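Local coordinates for delta-aminolevulinic acid dehydratase (Toxoplasma gondii ME49, PDB 3OBK), which catalyses the condensation of two molecules of 5-aminolevulinic acid to porphobilinogen, an early step of tetrapyrrole biosynthesis, and assembles as an octamer, at the interface of chains A and B and the interface of chains A and C. Residues are numbered along the deposited sequence; one frame, centred on the assembly and turned at random. Chains: chain A/B/C, Delta-aminolevulinic acid dehydratase.

Contact 1: the interface of chains A and B. Residues chain A 270-274, 277, 323-324; chain B 270-274, 277, 323-324.
Two copies of the 3-10 helix 270-272 and of the start of helix 273-282 pack against each other across a two-fold axis in the octamer. The arginine-aspartate contact therefore occurs twice. It is the tight part, a side-on salt bridge. A:Arg323 and A:Ala324 come from the end of helix 310-324. The NE of A:Arg323 lies 2.8 Å from B:Asp274 OD2, in a bond that is almost straight (175° at H). The NH2 of A:Arg323 reaches the other carboxylate oxygen, B:Asp274 OD1, at 2.9 Å. Both oxygens use their syn lone pairs, and the carboxylate and guanidinium planes are nearly coplanar. The same NH2 of A:Arg323 also donates to the backbone carbonyl B:Pro271 O at 2.8 Å, so the guanidinium is held along one edge. The arginine starts with CG anti to the backbone N and bends at chi3, which turns NE and NH2 towards the partner. B:Asp274 holds CG in the crowded position between its backbone N and carbonyl carbon (chi1 56°). CG of B:Asp274 is 3.6 Å from the methyl CB of A:Ala324. The CD1-CE1 side of the B:Tyr272 ring lies over the guanidinium face of A:Arg323, offset past CZ and NH1, with the planes 27° apart. The leucine and proline carbons nearer the axis pack more loosely. Branch CD2 of A:Leu270 crosses obliquely over B:Pro271, 3.9 Å from its CA. A:Leu273 puts CD1 3.8 Å from that same B:Pro271 CA. One tight spot remains there: A:Leu270 O and B:Leu270 O, carbonyl oxygens that can only accept, meet at 3.0 Å in an unfavourable close contact.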
ATOM      1  N   LEU A 270      20.590 -16.656   9.948  1.00  9.86           N
ATOM      2  CA  LEU A 270      21.178 -15.384   9.563  1.00 10.27           C
ATOM      3  C   LEU A 270      21.186 -15.173   8.052  1.00 10.05           C
ATOM      4  O   LEU A 270      20.839 -14.099   7.577  1.00 10.62           O
ATOM      5  CB  LEU A 270      22.605 -15.244  10.112  1.00 10.32           C
ATOM      6  CG  LEU A 270      22.705 -14.964  11.597  1.00 11.57           C
ATOM      7  CD1 LEU A 270      24.168 -14.746  11.963  1.00 11.64           C
ATOM      8  CD2 LEU A 270      21.848 -13.766  11.992  1.00 10.89           C
ATOM      9  N   PRO A 271      21.570 -16.189   7.284  1.00  9.44           N
ATOM     10  CA  PRO A 271      21.514 -15.931   5.852  1.00  9.39           C
ATOM     11  C   PRO A 271      20.118 -15.845   5.254  1.00  8.54           C
ATOM     12  O   PRO A 271      20.020 -15.754   4.054  1.00  8.59           O
ATOM     13  CB  PRO A 271      22.275 -17.114   5.232  1.00  9.21           C
ATOM     14  CG  PRO A 271      22.914 -17.838   6.357  1.00  9.69           C
ATOM     15  CD  PRO A 271      22.137 -17.506   7.592  1.00  9.99           C
ATOM     16  N   TYR A 272      19.055 -15.893   6.046  1.00  8.44           N
ATOM     17  CA  TYR A 272      17.689 -15.797   5.489  1.00  8.39           C
ATOM     18  C   TYR A 272      16.828 -14.725   6.176  1.00  8.40           C
ATOM     19  O   TYR A 272      15.592 -14.749   6.114  1.00  8.36           O
ATOM     20  CB  TYR A 272      17.055 -17.193   5.481  1.00  8.29           C
ATOM     21  CG  TYR A 272      17.799 -18.103   4.529  1.00  8.74           C
ATOM     22  CD1 TYR A 272      17.474 -18.143   3.181  1.00  9.01           C
ATOM     23  CD2 TYR A 272      18.895 -18.862   4.962  1.00 10.48           C
ATOM     24  CE1 TYR A 272      18.175 -18.956   2.284  1.00  9.11           C
ATOM     25  CE2 TYR A 272      19.626 -19.674   4.065  1.00  9.33           C
ATOM     26  CZ  TYR A 272      19.263 -19.702   2.723  1.00  9.41           C
ATOM     27  OH  TYR A 272      19.974 -20.464   1.823  1.00  8.55           O
ATOM     28  N   LEU A 273      17.496 -13.749   6.805  1.00  8.93           N
ATOM     29  CA  LEU A 273      16.794 -12.716   7.572  1.00  9.01           C
ATOM     30  C   LEU A 273      15.884 -11.921   6.661  1.00  9.04           C
ATOM     31  O   LEU A 273      14.850 -11.457   7.085  1.00  9.95           O
ATOM     32  CB  LEU A 273      17.757 -11.808   8.349  1.00  9.26           C
ATOM     33  CG  LEU A 273      18.662 -12.404   9.481  1.00  9.28           C
ATOM     34  CD1 LEU A 273      19.522 -11.327  10.159  1.00  8.88           C
ATOM     35  CD2 LEU A 273      17.843 -13.196  10.504  1.00  8.55           C
ATOM     36  N   ASP A 274      16.236 -11.808   5.390  1.00  9.31           N
ATOM     37  CA  ASP A 274      15.335 -11.153   4.416  1.00  9.40           C
ATOM     38  C   ASP A 274      14.017 -11.899   4.248  1.00  9.19           C
ATOM     39  O   ASP A 274      12.967 -11.269   4.107  1.00 10.71           O
ATOM     40  CB  ASP A 274      15.985 -10.956   3.032  1.00  8.83           C
ATOM     41  CG  ASP A 274      16.398 -12.243   2.408  1.00  8.77           C
ATOM     42  OD1 ASP A 274      17.076 -13.010   3.128  1.00 10.53           O
ATOM     43  OD2 ASP A 274      16.071 -12.507   1.224  1.00  8.81           O
ATOM     44  N   ALA A 277      12.013 -11.445   7.518  1.00 10.12           N
ATOM     45  CA  ALA A 277      11.348 -10.133   7.615  1.00 10.10           C
ATOM     46  C   ALA A 277      10.166 -10.047   6.682  1.00 10.20           C
ATOM     47  O   ALA A 277       9.147  -9.471   7.027  1.00  9.54           O
ATOM     48  CB  ALA A 277      12.288  -8.998   7.344  1.00  9.52           C
ATOM     49  N   ARG A 323      15.234  -8.426  15.659  1.00  9.70           N
ATOM     50  CA  ARG A 323      14.964  -7.231  14.863  1.00  9.22           C
ATOM     51  C   ARG A 323      14.341  -7.601  13.492  1.00  9.07           C
ATOM     52  O   ARG A 323      13.376  -6.991  13.053  1.00  9.10           O
ATOM     53  CB  ARG A 323      16.246  -6.452  14.641  1.00  9.42           C
ATOM     54  CG  ARG A 323      16.103  -5.193  13.784  1.00  9.56           C
ATOM     55  CD  ARG A 323      17.430  -4.718  13.136  1.00  9.73           C
ATOM     56  NE  ARG A 323      17.998  -5.810  12.371  1.00 10.57           N
ATOM     57  CZ  ARG A 323      19.157  -6.435  12.588  1.00 10.58           C
ATOM     58  NH1 ARG A 323      20.017  -6.041  13.515  1.00 10.73           N
ATOM     59  NH2 ARG A 323      19.472  -7.463  11.816  1.00  9.95           N
ATOM     60  N   ALA A 324      14.904  -8.633  12.862  1.00  8.94           N
ATOM     61  CA  ALA A 324      14.454  -9.173  11.599  1.00  8.82           C
ATOM     62  C   ALA A 324      13.028  -9.734  11.635  1.00  8.82           C
ATOM     63  O   ALA A 324      12.403  -9.859  10.600  1.00 10.32           O
ATOM     64  CB  ALA A 324      15.414 -10.230  11.152  1.00  8.73           C
TER
ATOM     65  N   LEU B 270      25.350 -10.409   6.642  1.00  9.48           N
ATOM     66  CA  LEU B 270      24.401 -11.471   6.784  1.00  9.56           C
ATOM     67  C   LEU B 270      23.519 -11.236   7.989  1.00  9.12           C
ATOM     68  O   LEU B 270      22.338 -11.475   7.932  1.00  9.24           O
ATOM     69  CB  LEU B 270      25.087 -12.832   6.867  1.00  9.95           C
ATOM     70  CG  LEU B 270      25.555 -13.487   5.566  1.00 11.15           C
ATOM     71  CD1 LEU B 270      25.916 -14.978   5.848  1.00 11.10           C
ATOM     72  CD2 LEU B 270      24.541 -13.346   4.478  1.00  8.79           C
ATOM     73  N   PRO B 271      24.089 -10.752   9.076  1.00  9.13           N
ATOM     74  CA  PRO B 271      23.236 -10.532  10.220  1.00  9.21           C
ATOM     75  C   PRO B 271      22.368  -9.290  10.104  1.00  9.10           C
ATOM     76  O   PRO B 271      21.712  -8.914  11.069  1.00  9.01           O
ATOM     77  CB  PRO B 271      24.235 -10.376  11.386  1.00  9.65           C
ATOM     78  CG  PRO B 271      25.515 -10.862  10.897  1.00  9.77           C
ATOM     79  CD  PRO B 271      25.520 -10.663   9.425  1.00  9.81           C
ATOM     80  N   TYR B 272      22.401  -8.629   8.950  1.00  9.20           N
ATOM     81  CA  TYR B 272      21.573  -7.471   8.713  1.00  8.87           C
ATOM     82  C   TYR B 272      20.810  -7.583   7.391  1.00  8.97           C
ATOM     83  O   TYR B 272      20.381  -6.581   6.817  1.00  9.17           O
ATOM     84  CB  TYR B 272      22.455  -6.238   8.812  1.00  8.91           C
ATOM     85  CG  TYR B 272      22.991  -6.092  10.237  1.00 10.12           C
ATOM     86  CD1 TYR B 272      22.278  -5.393  11.208  1.00 10.33           C
ATOM     87  CD2 TYR B 272      24.187  -6.681  10.616  1.00 10.67           C
ATOM     88  CE1 TYR B 272      22.755  -5.266  12.502  1.00 10.43           C
ATOM     89  CE2 TYR B 272      24.667  -6.564  11.908  1.00 11.06           C
ATOM     90  CZ  TYR B 272      23.948  -5.866  12.851  1.00 10.64           C
ATOM     91  OH  TYR B 272      24.420  -5.773  14.140  1.00  9.63           O
ATOM     92  N   LEU B 273      20.581  -8.806   6.905  1.00  9.20           N
ATOM     93  CA  LEU B 273      19.948  -8.940   5.569  1.00  8.94           C
ATOM     94  C   LEU B 273      18.557  -8.354   5.546  1.00  8.62           C
ATOM     95  O   LEU B 273      18.094  -8.016   4.470  1.00  9.45           O
ATOM     96  CB  LEU B 273      19.865 -10.384   5.058  1.00  8.66           C
ATOM     97  CG  LEU B 273      21.122 -11.137   4.647  1.00  8.45           C
ATOM     98  CD1 LEU B 273      20.714 -12.495   4.050  1.00  8.25           C
ATOM     99  CD2 LEU B 273      22.013 -10.318   3.720  1.00  8.19           C
ATOM    100  N   ASP B 274      17.894  -8.280   6.700  1.00  8.40           N
ATOM    101  CA  ASP B 274      16.581  -7.622   6.817  1.00  8.67           C
ATOM    102  C   ASP B 274      16.593  -6.081   6.560  1.00  9.18           C
ATOM    103  O   ASP B 274      15.662  -5.528   5.977  1.00  9.79           O
ATOM    104  CB  ASP B 274      15.967  -7.885   8.194  1.00  8.68           C
ATOM    105  CG  ASP B 274      16.890  -7.459   9.345  1.00  8.83           C
ATOM    106  OD1 ASP B 274      18.086  -7.823   9.312  1.00  9.41           O
ATOM    107  OD2 ASP B 274      16.423  -6.794  10.293  1.00  8.90           O
ATOM    108  N   ALA B 277      17.206  -5.701   2.854  1.00 10.31           N
ATOM    109  CA  ALA B 277      15.932  -5.867   2.167  1.00 10.63           C
ATOM    110  C   ALA B 277      14.987  -4.698   2.377  1.00 11.16           C
ATOM    111  O   ALA B 277      14.343  -4.297   1.435  1.00 11.56           O
ATOM    112  CB  ALA B 277      15.266  -7.172   2.586  1.00 10.97           C
ATOM    113  N   ARG B 323      19.714 -12.283  -3.203  1.00  9.12           N
ATOM    114  CA  ARG B 323      18.291 -12.441  -2.925  1.00  8.91           C
ATOM    115  C   ARG B 323      17.746 -11.372  -1.987  1.00  8.81           C
ATOM    116  O   ARG B 323      16.662 -10.869  -2.208  1.00  8.96           O
ATOM    117  CB  ARG B 323      18.023 -13.801  -2.308  1.00  8.97           C
ATOM    118  CG  ARG B 323      16.569 -14.131  -2.167  1.00  9.22           C
ATOM    119  CD  ARG B 323      16.347 -15.286  -1.186  1.00  9.97           C
ATOM    120  NE  ARG B 323      16.945 -14.986   0.108  1.00  9.57           N
ATOM    121  CZ  ARG B 323      17.947 -15.662   0.664  1.00 10.71           C
ATOM    122  NH1 ARG B 323      18.481 -16.723   0.065  1.00 11.35           N
ATOM    123  NH2 ARG B 323      18.423 -15.281   1.846  1.00 10.87           N
ATOM    124  N   ALA B 324      18.486 -11.061  -0.920  1.00  8.74           N
ATOM    125  CA  ALA B 324      18.099 -10.058   0.054  1.00  8.50           C
ATOM    126  C   ALA B 324      18.084  -8.652  -0.529  1.00  8.92           C
ATOM    127  O   ALA B 324      17.478  -7.749   0.063  1.00 10.14           O
ATOM    128  CB  ALA B 324      19.048 -10.097   1.231  1.00  8.34           C
TER

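Contact 2: the interface of chains A and C. Residues chain A 198-201, 203; chain C 10-11, 16.
An N-terminal arm of chain C meets the C-terminal end of helix 189-199 of chain A here. Extended N-terminal arms that reach around a neighbouring subunit are typical of this enzyme family. The arm supplies C:Asn10, C:Asn11 and C:Trp16, the last from the short strand 15-16. Chain A offers the last helical residues, A:Asp198 and A:Met199, and the loop that follows. A direct backbone hydrogen bond runs from C:Asn11 N to A:Met199 O, 2.8 Å long and in the plane of the carbonyl (150° at H). The side chain of C:Asn11 has CG anti to its carbonyl carbon. Its amide ND2 points to the tip of A:Glu200 and makes a weak hydrogen bond to the carboxylate OE2 at 3.1 Å. The amide and carboxylate planes stand almost perpendicular (88°). A:Glu200 bends at chi2 to bring its carboxylate there. C:Trp16 has CG anti to its backbone N (chi1 172°) and lays its indole alongside the helix end. The six-membered part of the indole touches A:Met199, with CH2 3.6 Å from the methionine CG. CZ2 of C:Trp16, the benzo-ring atom next to the fusion carbon CE2, is 3.8 Å from A:Asp198 CB. The backbone oxygen A:Asp198 O lies over the centre of one indole face, 4.2 Å above the plane. Two waters also bridge the chains. Water 2 sits at the indole edge, in plane, 2.6 Å from C:Trp16 NE1, and links it to the carboxylate OD2 of A:Asp198. Water 1 joins C:Asn10 ND2 to A:Asp198 O, which lies 2.9 Å from it. The arm thus engages backbone oxygens where helix 189-199 runs out, just before the loop that leads to strand 206-211.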
ATOM      1  N   ASP A 198      -6.491 -33.973  14.711  1.00 18.96           N
ATOM      2  CA  ASP A 198      -7.782 -33.575  15.231  1.00 19.85           C
ATOM      3  C   ASP A 198      -8.736 -34.753  15.291  1.00 21.38           C
ATOM      4  O   ASP A 198      -9.500 -34.893  16.229  1.00 21.69           O
ATOM      5  CB  ASP A 198      -8.355 -32.461  14.372  1.00 19.57           C
ATOM      6  CG  ASP A 198      -7.553 -31.182  14.466  1.00 18.67           C
ATOM      7  OD1 ASP A 198      -6.518 -31.122  15.177  1.00 16.80           O
ATOM      8  OD2 ASP A 198      -7.977 -30.214  13.832  1.00 18.58           O
ATOM      9  N   MET A 199      -8.674 -35.620  14.298  1.00 22.46           N
ATOM     10  CA  MET A 199      -9.473 -36.828  14.338  1.00 24.21           C
ATOM     11  C   MET A 199      -9.042 -37.749  15.471  1.00 24.43           C
ATOM     12  O   MET A 199      -9.854 -38.535  15.950  1.00 24.79           O
ATOM     13  CB  MET A 199      -9.396 -37.584  13.021  1.00 24.82           C
ATOM     14  CG  MET A 199     -10.218 -36.979  11.915  1.00 27.23           C
ATOM     15  SD  MET A 199     -10.030 -37.911  10.374  1.00 34.39           S
ATOM     16  CE  MET A 199      -8.252 -38.101  10.233  1.00 30.73           C
ATOM     17  N   GLU A 200      -7.784 -37.672  15.907  1.00 24.25           N
ATOM     18  CA  GLU A 200      -7.364 -38.541  17.012  1.00 25.33           C
ATOM     19  C   GLU A 200      -7.578 -37.914  18.371  1.00 25.46           C
ATOM     20  O   GLU A 200      -7.267 -38.547  19.375  1.00 26.31           O
ATOM     21  CB  GLU A 200      -5.925 -39.051  16.868  1.00 24.82           C
ATOM     22  CG  GLU A 200      -5.731 -40.065  15.724  1.00 27.72           C
ATOM     23  CD  GLU A 200      -6.427 -41.430  15.917  1.00 33.15           C
ATOM     24  OE1 GLU A 200      -6.997 -41.706  17.010  1.00 35.38           O
ATOM     25  OE2 GLU A 200      -6.393 -42.239  14.946  1.00 36.23           O
ATOM     26  N   GLY A 201      -8.145 -36.707  18.414  1.00 25.12           N
ATOM     27  CA  GLY A 201      -8.415 -36.030  19.686  1.00 25.30           C
ATOM     28  C   GLY A 201      -7.292 -35.104  20.147  1.00 24.73           C
ATOM     29  O   GLY A 201      -7.325 -34.583  21.263  1.00 25.18           O
ATOM     30  N   THR A 203      -6.358 -32.068  19.211  1.00 21.99           N
ATOM     31  CA  THR A 203      -6.599 -30.718  18.689  1.00 21.33           C
ATOM     32  C   THR A 203      -5.774 -29.636  19.396  1.00 21.05           C
ATOM     33  O   THR A 203      -5.616 -28.532  18.878  1.00 20.91           O
ATOM     34  CB  THR A 203      -8.080 -30.341  18.780  1.00 22.04           C
ATOM     35  OG1 THR A 203      -8.522 -30.389  20.139  1.00 21.79           O
ATOM     36  CG2 THR A 203      -8.944 -31.285  17.911  1.00 22.48           C
TER
ATOM     37  N   ASN C  10     -14.966 -36.976  16.748  1.00 42.75           N
ATOM     38  CA  ASN C  10     -13.607 -37.445  16.454  1.00 42.32           C
ATOM     39  C   ASN C  10     -13.543 -38.988  16.422  1.00 43.22           C
ATOM     40  O   ASN C  10     -14.580 -39.638  16.351  1.00 43.59           O
ATOM     41  CB  ASN C  10     -12.571 -36.793  17.406  1.00 41.20           C
ATOM     42  CG  ASN C  10     -12.692 -37.244  18.868  1.00 40.39           C
ATOM     43  OD1 ASN C  10     -13.213 -38.316  19.184  1.00 41.13           O
ATOM     44  ND2 ASN C  10     -12.169 -36.420  19.763  1.00 37.05           N
ATOM     45  N   ASN C  11     -12.349 -39.577  16.466  1.00 43.37           N
ATOM     46  CA  ASN C  11     -12.244 -41.047  16.385  1.00 44.78           C
ATOM     47  C   ASN C  11     -12.717 -41.799  17.650  1.00 45.29           C
ATOM     48  O   ASN C  11     -12.841 -43.026  17.616  1.00 46.21           O
ATOM     49  CB  ASN C  11     -10.818 -41.499  15.988  1.00 44.73           C
ATOM     50  CG  ASN C  11     -10.492 -41.236  14.508  1.00 44.71           C
ATOM     51  OD1 ASN C  11     -11.316 -40.720  13.745  1.00 43.88           O
ATOM     52  ND2 ASN C  11      -9.273 -41.587  14.110  1.00 44.21           N
ATOM     53  N   TRP C  16     -16.650 -32.807  18.272  1.00 35.08           N
ATOM     54  CA  TRP C  16     -15.539 -32.248  17.518  1.00 33.95           C
ATOM     55  C   TRP C  16     -15.991 -31.199  16.497  1.00 33.21           C
ATOM     56  O   TRP C  16     -16.875 -31.447  15.688  1.00 33.46           O
ATOM     57  CB  TRP C  16     -14.740 -33.381  16.854  1.00 34.10           C
ATOM     58  CG  TRP C  16     -13.710 -32.874  15.905  1.00 33.92           C
ATOM     59  CD1 TRP C  16     -12.925 -31.764  16.061  1.00 32.44           C
ATOM     60  CD2 TRP C  16     -13.358 -33.437  14.632  1.00 34.60           C
ATOM     61  NE1 TRP C  16     -12.109 -31.605  14.970  1.00 32.02           N
ATOM     62  CE2 TRP C  16     -12.347 -32.616  14.078  1.00 32.87           C
ATOM     63  CE3 TRP C  16     -13.795 -34.558  13.907  1.00 34.92           C
ATOM     64  CZ2 TRP C  16     -11.767 -32.874  12.842  1.00 32.79           C
ATOM     65  CZ3 TRP C  16     -13.215 -34.815  12.677  1.00 35.89           C
ATOM     66  CH2 TRP C  16     -12.208 -33.966  12.154  1.00 35.09           C
TER
HETATM   67  O   HOH W   1     -11.202 -33.955  18.326  1.00  4.61           O
HETATM   68  O   HOH W   2     -10.591 -29.562  14.461  1.00  9.20           O

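Contact 1 and contact 2 lie about 39 Å apart, measured between the centres of their C-alpha atoms. They share no residue and no secondary-structure element. Chain A takes part in both, with different partners. Contact 1 joins it to chain B through the 3-10 helix 270-272 and helices 273-282 and 310-324. Contact 2 joins it to the N-terminal arm of chain C. One is a body-to-body meeting on a two-fold axis, the other an arm on a helix end. Each belongs to a two-fold symmetric interface. Repeated over eight copies, such different interfaces can link subunits into the octamer.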